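Local coordinates for protein polyhedrin (Operophtera brumata cypovirus 19, PDB 5A99) that assembles into the crystalline polyhedra (occlusion bodies) of an insect cypovirus, which as in related viruses probably embed and protect the virus particles, at residues I33-V38 with F113-D118; R50-R55 with N213-L218; R55-S60 with I185-Q190. All blocks are in the same frame, centred on the assembly; numbering follows the deposited sequence.

Interaction 1: residues I33-V38 with F113-D118; sequences IYAHLV and FIVQGD
Tyr34 and His36 pair with Gln116 and Ile114 as antiparallel neighbours, the short strand axes 4.7 Å apart and running at 172° to one another. Four backbone hydrogen bonds join the two hydrogen-bonded pairs; the shortest, His36 N to Ile114 O, spans 2.7 Å. Between these pairs the carbonyls also receive CA-H...O contacts, among them Val115 CA to Tyr34 O at 3.1 Å.

The two faces of the sheet differ. On one, Ala35 lies across from Val115, and the Phe113 ring reaches Ala35, Phe113 CE1 standing 4.2 Å from Ala35 CB. Phe113 CG is anti to its own backbone N (chi1 179°), and CD1 of the ring comes within 3.4 Å of His36 O. The other face carries Tyr34, His36, Ile114 and Gln116; Tyr34 CB and Gln116 CB, like His36 CB and Ile114 CB, are 4.4 Å apart. Here a water in the plane of the imidazole, at its edge, lies 2.6 Å from His36 ND1 and donates a bond to Ile114 O. That carbonyl thus accepts both the amide of His36 and the water, while NE2 of the same ring bonds to Tyr232 OH, so both ring nitrogens have partners and the ring's rotation is fixed.

Strands 46-53 and 164-173 flank the pair within the six-stranded antiparallel sheet. Phe113, Ala35 and Val115 pack against Phe187 and Val189 of strand 184-190, whereas Tyr34 and His36 meet Tyr238, just beyond helix 225-236, and Tyr34 OH reaches Ala140 O of the second subunit.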
loop_
_atom_site.group_PDB
_atom_site.type_symbol
_atom_site.label_atom_id
_atom_site.label_comp_id
_atom_site.label_asym_id
_atom_site.label_seq_id
_atom_site.Cartn_x
_atom_site.Cartn_y
_atom_site.Cartn_z
ATOM N N ILE A 33 -7.007 15.049 -8.390
ATOM C CA ILE A 33 -6.009 15.889 -7.759
ATOM C C ILE A 33 -4.699 15.135 -7.893
ATOM O O ILE A 33 -4.671 13.891 -7.940
ATOM C CB ILE A 33 -6.323 16.245 -6.283
ATOM C CG1 ILE A 33 -6.575 14.993 -5.456
ATOM C CG2 ILE A 33 -7.513 17.177 -6.206
ATOM C CD1 ILE A 33 -6.796 15.282 -3.974
ATOM N N TYR A 34 -3.622 15.900 -7.994
ATOM C CA TYR A 34 -2.308 15.341 -8.268
ATOM C C TYR A 34 -1.307 15.831 -7.241
ATOM O O TYR A 34 -1.356 16.983 -6.788
ATOM C CB TYR A 34 -1.832 15.709 -9.685
ATOM C CG TYR A 34 -2.729 15.197 -10.772
ATOM C CD1 TYR A 34 -2.643 13.882 -11.208
ATOM C CD2 TYR A 34 -3.676 16.023 -11.364
ATOM C CE1 TYR A 34 -3.471 13.407 -12.192
ATOM C CE2 TYR A 34 -4.503 15.556 -12.351
ATOM C CZ TYR A 34 -4.389 14.252 -12.771
ATOM O OH TYR A 34 -5.219 13.787 -13.757
ATOM N N ALA A 35 -0.407 14.926 -6.880
ATOM C CA ALA A 35 0.696 15.216 -5.988
ATOM C C ALA A 35 1.971 14.611 -6.580
ATOM O O ALA A 35 2.079 13.392 -6.735
ATOM C CB ALA A 35 0.420 14.653 -4.606
ATOM N N HIS A 36 2.922 15.475 -6.918
ATOM C CA HIS A 36 4.198 15.044 -7.476
ATOM C C HIS A 36 5.307 15.234 -6.468
ATOM O O HIS A 36 5.466 16.315 -5.904
ATOM C CB HIS A 36 4.551 15.850 -8.718
ATOM C CG HIS A 36 3.881 15.375 -9.969
ATOM N ND1 HIS A 36 2.696 15.907 -10.419
ATOM C CD2 HIS A 36 4.243 14.436 -10.878
ATOM C CE1 HIS A 36 2.346 15.311 -11.546
ATOM N NE2 HIS A 36 3.263 14.406 -11.840
ATOM N N LEU A 37 6.086 14.184 -6.256
ATOM C CA LEU A 37 7.309 14.314 -5.503
ATOM C C LEU A 37 8.443 14.166 -6.509
ATOM O O LEU A 37 8.632 13.099 -7.101
ATOM C CB LEU A 37 7.381 13.262 -4.397
ATOM C CG LEU A 37 8.659 13.264 -3.555
ATOM C CD1 LEU A 37 8.964 14.644 -2.995
ATOM C CD2 LEU A 37 8.547 12.227 -2.425
ATOM N N VAL A 38 9.155 15.260 -6.734
ATOM C CA VAL A 38 10.218 15.288 -7.725
ATOM C C VAL A 38 11.543 15.303 -6.995
ATOM O O VAL A 38 11.803 16.185 -6.179
ATOM C CB VAL A 38 10.128 16.529 -8.614
ATOM C CG1 VAL A 38 11.225 16.501 -9.716
ATOM C CG2 VAL A 38 8.750 16.639 -9.206
ATOM N N PHE A 113 7.930 19.527 -4.424
ATOM C CA PHE A 113 6.632 18.907 -4.175
ATOM C C PHE A 113 5.564 19.799 -4.793
ATOM O O PHE A 113 5.519 20.999 -4.517
ATOM C CB PHE A 113 6.429 18.733 -2.666
ATOM C CG PHE A 113 5.107 18.130 -2.286
ATOM C CD1 PHE A 113 4.783 16.833 -2.663
ATOM C CD2 PHE A 113 4.190 18.850 -1.536
ATOM C CE1 PHE A 113 3.569 16.265 -2.294
ATOM C CE2 PHE A 113 2.974 18.286 -1.165
ATOM C CZ PHE A 113 2.667 16.992 -1.554
ATOM N N ILE A 114 4.739 19.212 -5.660
ATOM C CA ILE A 114 3.706 19.949 -6.377
ATOM C C ILE A 114 2.350 19.279 -6.255
ATOM O O ILE A 114 2.194 18.088 -6.544
ATOM C CB ILE A 114 4.033 20.101 -7.887
ATOM C CG1 ILE A 114 5.436 20.679 -8.076
ATOM C CG2 ILE A 114 3.004 21.005 -8.575
ATOM C CD1 ILE A 114 6.027 20.373 -9.417
ATOM N N VAL A 115 1.370 20.063 -5.815
ATOM C CA VAL A 115 -0.013 19.627 -5.773
ATOM C C VAL A 115 -0.776 20.433 -6.817
ATOM O O VAL A 115 -0.536 21.620 -6.997
ATOM C CB VAL A 115 -0.639 19.819 -4.378
ATOM C CG1 VAL A 115 0.068 18.922 -3.365
ATOM C CG2 VAL A 115 -0.581 21.279 -3.952
ATOM N N GLN A 116 -1.652 19.753 -7.538
ATOM C CA GLN A 116 -2.396 20.359 -8.631
ATOM C C GLN A 116 -3.822 19.838 -8.661
ATOM O O GLN A 116 -4.071 18.671 -8.374
ATOM C CB GLN A 116 -1.717 20.057 -9.968
ATOM C CG GLN A 116 -2.459 20.623 -11.169
ATOM C CD GLN A 116 -1.764 20.304 -12.503
ATOM O OE1 GLN A 116 -0.543 20.384 -12.615
ATOM N NE2 GLN A 116 -2.550 19.960 -13.516
ATOM N N GLY A 117 -4.744 20.715 -9.034
ATOM C CA GLY A 117 -6.160 20.416 -9.029
ATOM C C GLY A 117 -6.865 21.363 -8.086
ATOM O O GLY A 117 -6.255 22.325 -7.604
ATOM N N ASP A 118 -8.152 21.110 -7.839
ATOM C CA ASP A 118 -8.908 21.913 -6.891
ATOM C C ASP A 118 -8.581 21.382 -5.510
ATOM O O ASP A 118 -9.378 20.674 -4.887
ATOM C CB ASP A 118 -10.415 21.822 -7.157
ATOM C CG ASP A 118 -11.215 22.735 -6.257
ATOM O OD1 ASP A 118 -10.681 23.798 -5.879
ATOM O OD2 ASP A 118 -12.371 22.392 -5.924
HETATM O O HOH W 1 1.228 17.699 -9.263
#

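Interaction 2: residues R50-R55 with N213-L218; sequences RAQNPR and NDSPDL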
loop_
_atom_site.group_PDB
_atom_site.type_symbol
_atom_site.label_atom_id
_atom_site.label_comp_id
_atom_site.label_asym_id
_atom_site.label_seq_id
_atom_site.Cartn_x
_atom_site.Cartn_y
_atom_site.Cartn_z
ATOM N N ARG A 50 4.528 10.337 -8.938
ATOM C CA ARG A 50 3.213 10.954 -8.975
ATOM C C ARG A 50 2.177 10.101 -8.276
ATOM O O ARG A 50 1.976 8.923 -8.605
ATOM C CB ARG A 50 2.727 11.213 -10.395
ATOM C CG ARG A 50 1.377 11.929 -10.422
ATOM C CD ARG A 50 0.876 12.186 -11.827
ATOM N NE ARG A 50 0.232 11.027 -12.446
ATOM C CZ ARG A 50 0.561 10.527 -13.637
ATOM N NH1 ARG A 50 1.566 11.057 -14.325
ATOM N NH2 ARG A 50 -0.118 9.490 -14.139
ATOM N N ALA A 51 1.501 10.732 -7.331
ATOM C CA ALA A 51 0.316 10.159 -6.710
ATOM C C ALA A 51 -0.895 10.904 -7.250
ATOM O O ALA A 51 -0.825 12.105 -7.537
ATOM C CB ALA A 51 0.389 10.305 -5.225
ATOM N N GLN A 52 -2.003 10.199 -7.377
ATOM C CA GLN A 52 -3.226 10.810 -7.864
ATOM C C GLN A 52 -4.452 10.068 -7.367
ATOM O O GLN A 52 -4.417 8.857 -7.118
ATOM C CB GLN A 52 -3.231 10.848 -9.394
ATOM C CG GLN A 52 -3.417 9.495 -10.050
ATOM C CD GLN A 52 -3.197 9.527 -11.561
ATOM O OE1 GLN A 52 -2.367 10.284 -12.068
ATOM N NE2 GLN A 52 -3.934 8.684 -12.283
ATOM N N ASN A 53 -5.548 10.806 -7.255
ATOM C CA ASN A 53 -6.789 10.263 -6.759
ATOM C C ASN A 53 -7.931 11.236 -7.047
ATOM O O ASN A 53 -7.727 12.458 -7.084
ATOM C CB ASN A 53 -6.667 10.012 -5.252
ATOM C CG ASN A 53 -7.792 9.156 -4.708
ATOM O OD1 ASN A 53 -8.834 9.667 -4.274
ATOM N ND2 ASN A 53 -7.593 7.843 -4.729
ATOM N N PRO A 54 -9.139 10.707 -7.258
ATOM C CA PRO A 54 -10.224 11.662 -7.513
ATOM C C PRO A 54 -10.585 12.483 -6.286
ATOM O O PRO A 54 -11.209 13.535 -6.435
ATOM C CB PRO A 54 -11.400 10.775 -7.953
ATOM C CG PRO A 54 -11.019 9.379 -7.623
ATOM C CD PRO A 54 -9.606 9.313 -7.179
ATOM N N ARG A 55 -10.157 12.052 -5.102
ATOM C CA ARG A 55 -10.639 12.663 -3.859
ATOM C C ARG A 55 -9.581 12.925 -2.793
ATOM O O ARG A 55 -9.543 14.006 -2.208
ATOM C CB ARG A 55 -11.721 11.784 -3.249
ATOM C CG ARG A 55 -13.022 11.798 -4.011
ATOM C CD ARG A 55 -14.062 10.974 -3.291
ATOM N NE ARG A 55 -15.340 11.001 -3.985
ATOM C CZ ARG A 55 -16.501 10.680 -3.421
ATOM N NH1 ARG A 55 -16.549 10.312 -2.139
ATOM N NH2 ARG A 55 -17.613 10.735 -4.138
ATOM N N ASN A 213 -7.374 3.410 -3.575
ATOM C CA ASN A 213 -6.220 3.050 -4.397
ATOM C C ASN A 213 -6.580 3.104 -5.880
ATOM O O ASN A 213 -6.236 2.211 -6.655
ATOM C CB ASN A 213 -5.745 1.650 -4.036
ATOM C CG ASN A 213 -5.368 1.529 -2.579
ATOM O OD1 ASN A 213 -4.650 2.375 -2.038
ATOM N ND2 ASN A 213 -5.852 0.476 -1.929
ATOM N N ASP A 214 -7.282 4.166 -6.248
ATOM C CA ASP A 214 -7.736 4.407 -7.612
ATOM C C ASP A 214 -6.634 4.227 -8.659
ATOM O O ASP A 214 -6.838 3.594 -9.689
ATOM C CB ASP A 214 -8.290 5.833 -7.689
ATOM C CG ASP A 214 -8.708 6.214 -9.077
ATOM O OD1 ASP A 214 -7.830 6.665 -9.836
ATOM O OD2 ASP A 214 -9.901 6.041 -9.410
ATOM N N SER A 215 -5.463 4.779 -8.383
ATOM C CA SER A 215 -4.378 4.790 -9.347
ATOM C C SER A 215 -3.093 4.431 -8.653
ATOM O O SER A 215 -2.869 4.854 -7.519
ATOM C CB SER A 215 -4.219 6.183 -9.961
ATOM O OG SER A 215 -5.369 6.571 -10.678
ATOM N N PRO A 216 -2.230 3.651 -9.322
ATOM C CA PRO A 216 -0.963 3.368 -8.647
ATOM C C PRO A 216 -0.082 4.603 -8.700
ATOM O O PRO A 216 -0.304 5.455 -9.568
ATOM C CB PRO A 216 -0.370 2.235 -9.486
ATOM C CG PRO A 216 -0.870 2.501 -10.857
ATOM C CD PRO A 216 -2.261 3.100 -10.687
ATOM N N ASP A 217 0.877 4.724 -7.786
ATOM C CA ASP A 217 1.848 5.800 -7.892
ATOM C C ASP A 217 2.675 5.537 -9.139
ATOM O O ASP A 217 3.063 4.399 -9.413
ATOM C CB ASP A 217 2.759 5.876 -6.666
ATOM C CG ASP A 217 2.038 6.381 -5.423
ATOM O OD1 ASP A 217 0.927 6.943 -5.543
ATOM O OD2 ASP A 217 2.604 6.236 -4.319
ATOM N N LEU A 218 2.938 6.590 -9.902
ATOM C CA LEU A 218 3.786 6.461 -11.075
ATOM C C LEU A 218 5.208 6.862 -10.721
ATOM O O LEU A 218 5.424 7.907 -10.118
ATOM C CB LEU A 218 3.271 7.339 -12.211
ATOM C CG LEU A 218 4.082 7.300 -13.515
ATOM C CD1 LEU A 218 3.180 7.470 -14.736
ATOM C CD2 LEU A 218 5.140 8.365 -13.497
HETATM O O HOH W 2 0.116 8.377 -10.181
HETATM O O HOH W 3 -1.447 7.286 -6.813
HETATM O O HOH W 4 -5.236 6.668 -5.947
#
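Gln52 and Ser215 make the closest side-chain meeting, Gln52 NE2 donating to Ser215 OG at 3.0 Å with the hydroxyl in the amide plane. Gln52 CG, set between the backbone N and the carbonyl carbon (chi1 72°), lies 3.4 Å from Ser215 CB. The other polar atom of the Gln52 amide, OE1, accepts from Arg50 NE at 2.7 Å, and Ser215 OG donates to Asp214 OD1, so hydrogen bonds connect Arg50, Gln52, Ser215 and Asp214 in series. Pro54 CD rests 3.7 Å from Asp214 CG, in a carboxylate that also forms salt bridges with Arg211 and with Arg127 of the second subunit.

Arg50 and Leu218 exchange two backbone hydrogen bonds. Arg50 NH2, bonded to Asn132 O of the second subunit, lies 3.9 Å from Leu218 CD1.

Although the Gln52 and Ser215 side chains touch, their CA atoms are 6.3 Å apart, and three waters bridge the backbones. One donates to Arg50 O and Pro216 O; a second accepts from Gln52 N, beside Ser215 O and Asp217 OD1; a third accepts from Asn53 ND2 and Ser215 N. Asn53 ND2 also donates to Arg211 O, and Tyr61 OH and a salt bridge to Arg59 hold Asp217.

Asn53 OD1, taking the amide of Arg55, closes an Asx turn where strand 46-53 ends. Within this chain strand 218-222 is the outermost of its antiparallel sheet; it begins at the Arg50-Leu218 bridge, and side chains and waters tie the preceding loop to strand 46-53.

Interaction 3: residues R55-S60 with I185-Q190; sequences RIISRS and ISFAVQ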
loop_
_atom_site.group_PDB
_atom_site.type_symbol
_atom_site.label_atom_id
_atom_site.label_comp_id
_atom_site.label_asym_id
_atom_site.label_seq_id
_atom_site.Cartn_x
_atom_site.Cartn_y
_atom_site.Cartn_z
ATOM N N ARG A 55 -10.157 12.052 -5.102
ATOM C CA ARG A 55 -10.639 12.663 -3.859
ATOM C C ARG A 55 -9.581 12.925 -2.793
ATOM O O ARG A 55 -9.543 14.006 -2.208
ATOM C CB ARG A 55 -11.721 11.784 -3.249
ATOM C CG ARG A 55 -13.022 11.798 -4.011
ATOM C CD ARG A 55 -14.062 10.974 -3.291
ATOM N NE ARG A 55 -15.340 11.001 -3.985
ATOM C CZ ARG A 55 -16.501 10.680 -3.421
ATOM N NH1 ARG A 55 -16.549 10.312 -2.139
ATOM N NH2 ARG A 55 -17.613 10.735 -4.138
ATOM N N ILE A 56 -8.732 11.938 -2.523
ATOM C CA ILE A 56 -7.862 12.011 -1.367
ATOM C C ILE A 56 -6.548 11.282 -1.600
ATOM O O ILE A 56 -6.505 10.197 -2.183
ATOM C CB ILE A 56 -8.587 11.470 -0.084
ATOM C CG1 ILE A 56 -7.745 11.747 1.176
ATOM C CG2 ILE A 56 -8.929 9.983 -0.221
ATOM C CD1 ILE A 56 -8.452 11.391 2.495
ATOM N N ILE A 57 -5.470 11.897 -1.135
ATOM C CA ILE A 57 -4.143 11.339 -1.296
ATOM C C ILE A 57 -3.435 11.352 0.053
ATOM O O ILE A 57 -3.265 12.409 0.657
ATOM C CB ILE A 57 -3.325 12.147 -2.344
ATOM C CG1 ILE A 57 -3.933 11.991 -3.744
ATOM C CG2 ILE A 57 -1.853 11.711 -2.355
ATOM C CD1 ILE A 57 -3.183 12.772 -4.837
ATOM N N SER A 58 -3.066 10.164 0.533
ATOM C CA SER A 58 -2.172 10.015 1.684
ATOM C C SER A 58 -1.049 9.054 1.305
ATOM O O SER A 58 -1.313 7.905 0.968
ATOM C CB SER A 58 -2.940 9.470 2.893
ATOM O OG SER A 58 -2.062 9.038 3.916
ATOM N N ARG A 59 0.199 9.516 1.359
ATOM C CA ARG A 59 1.322 8.701 0.912
ATOM C C ARG A 59 2.514 8.846 1.819
ATOM O O ARG A 59 2.741 9.904 2.394
ATOM C CB ARG A 59 1.764 9.107 -0.498
ATOM C CG ARG A 59 0.680 9.035 -1.535
ATOM C CD ARG A 59 0.394 7.609 -1.962
ATOM N NE ARG A 59 -0.538 7.600 -3.080
ATOM C CZ ARG A 59 -1.861 7.700 -2.950
ATOM N NH1 ARG A 59 -2.413 7.783 -1.747
ATOM N NH2 ARG A 59 -2.630 7.698 -4.028
ATOM N N SER A 60 3.302 7.784 1.918
ATOM C CA SER A 60 4.596 7.894 2.570
ATOM C C SER A 60 5.614 7.046 1.815
ATOM O O SER A 60 5.274 6.039 1.161
ATOM C CB SER A 60 4.513 7.533 4.067
ATOM O OG SER A 60 4.081 6.199 4.255
ATOM N N ILE A 185 9.803 10.388 3.469
ATOM C CA ILE A 185 8.871 11.437 3.084
ATOM C C ILE A 185 7.413 11.008 3.150
ATOM O O ILE A 185 7.024 9.986 2.577
ATOM C CB ILE A 185 9.199 11.974 1.688
ATOM C CG1 ILE A 185 10.527 12.743 1.713
ATOM C CG2 ILE A 185 8.111 12.900 1.196
ATOM C CD1 ILE A 185 11.063 13.039 0.341
ATOM N N SER A 186 6.624 11.805 3.873
ATOM C CA SER A 186 5.178 11.625 3.999
ATOM C C SER A 186 4.437 12.884 3.505
ATOM O O SER A 186 4.875 14.006 3.759
ATOM C CB SER A 186 4.798 11.339 5.458
ATOM O OG SER A 186 5.589 10.285 5.980
ATOM N N PHE A 187 3.329 12.699 2.789
ATOM C CA PHE A 187 2.472 13.829 2.444
ATOM C C PHE A 187 1.003 13.429 2.273
ATOM O O PHE A 187 0.654 12.249 2.201
ATOM C CB PHE A 187 3.008 14.584 1.217
ATOM C CG PHE A 187 3.083 13.756 -0.028
ATOM C CD1 PHE A 187 1.943 13.475 -0.760
ATOM C CD2 PHE A 187 4.298 13.278 -0.482
ATOM C CE1 PHE A 187 2.005 12.717 -1.917
ATOM C CE2 PHE A 187 4.373 12.529 -1.641
ATOM C CZ PHE A 187 3.222 12.241 -2.356
ATOM N N ALA A 188 0.149 14.438 2.275
ATOM C CA ALA A 188 -1.277 14.235 2.115
ATOM C C ALA A 188 -1.891 15.483 1.538
ATOM O O ALA A 188 -1.394 16.596 1.732
ATOM C CB ALA A 188 -1.924 13.918 3.427
ATOM N N VAL A 189 -2.985 15.278 0.824
ATOM C CA VAL A 189 -3.780 16.368 0.313
ATOM C C VAL A 189 -5.127 15.807 -0.144
ATOM O O VAL A 189 -5.186 14.706 -0.688
ATOM C CB VAL A 189 -3.062 17.096 -0.845
ATOM C CG1 VAL A 189 -2.641 16.130 -1.936
ATOM C CG2 VAL A 189 -3.943 18.198 -1.410
ATOM N N GLN A 190 -6.198 16.564 0.092
ATOM C CA GLN A 190 -7.528 16.184 -0.377
ATOM C C GLN A 190 -8.055 17.278 -1.291
ATOM O O GLN A 190 -7.547 18.415 -1.282
ATOM C CB GLN A 190 -8.494 15.977 0.808
ATOM C CG GLN A 190 -8.790 17.238 1.581
ATOM C CD GLN A 190 -9.898 17.074 2.620
ATOM O OE1 GLN A 190 -10.448 15.983 2.814
ATOM N NE2 GLN A 190 -10.237 18.175 3.289
HETATM O O HOH W 5 0.544 10.312 5.036
#
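Phe187 turns one face of its ring to the aliphatic base of Arg59. Arg59 CB lies 4.2 Å from the ring centroid and 25° off the normal, a CH-pi contact displaced toward the rim, where CE1 and CZ are its nearest atoms. The first torsion of Phe187 (chi1 61°) sets CG between the backbone N and the carbonyl carbon. Ile57 approaches the same ring differently: its CG2 meets CE1 at the edge, 4.0 Å away and near the ring plane.

Beyond CG the Arg59 chain bends at chi2, and the guanidinium settles over Ile57, whose CG2 stands 4.0 Å off the guanidinium plane, over its centre. The methyl is therefore shared between the edge of an aromatic ring and the face of a cation. Arg59 NH1 donates to Ser58 O at 2.9 Å, the acceptor lying in the guanidinium plane although the donor stands well above that of the carbonyl; NE makes a salt bridge to Asp217. Guanidinium and phenyl planes are 30° apart.

The segments 56-60 and 185-190 run antiparallel, with two backbone hydrogen bonds in each of the pairs Ile57-Val189 and Arg59-Phe187. In this three-stranded sheet strand 184-190 is the middle strand, between 56-61 and 125-129. Ile57, Arg59, Phe187 and Val189 share the face turned to strand 33-40 and the larger sheet, and Ile57 CB meets Val189 CG1 at 4.1 Å.

The other face carries Ser58, Ser60, Ser186 and Ala188, with Ile56 and Gln190 at its end. Ser60 CB comes within 3.5 Å of Ser186 OG, a hydroxyl bonded to Asp214 O of the third subunit. Ala188 and Ile56 pack on Ile210 of that subunit, and Ser58 O accepts from its Asn213 ND2.

How the interactions relate
Interactions 1 and 2 belong to the same six-stranded sheet, joined where Ala51 N lies 2.8 Å from Ala35 O and Ile33 N 3.0 Å from Asn53 O. Interaction 3 lies in the smaller sheet packed against it, its centre about 10 Å from those of the other two. Phe113 CE1 touches Phe187 CG at 3.4 Å between interactions 1 and 3, and the salt bridge from Arg59 NE to Asp217 OD1, 2.9 Å, ties interaction 3 to 2. Arg55 is common to both of these. Segment 213-218 meets the second subunit, while 55-60 and 185-190 receive the equivalent loop of the third: interactions 2 and 3 lie at the trimer interface, which interaction 1 touches through Tyr34 and Gln116.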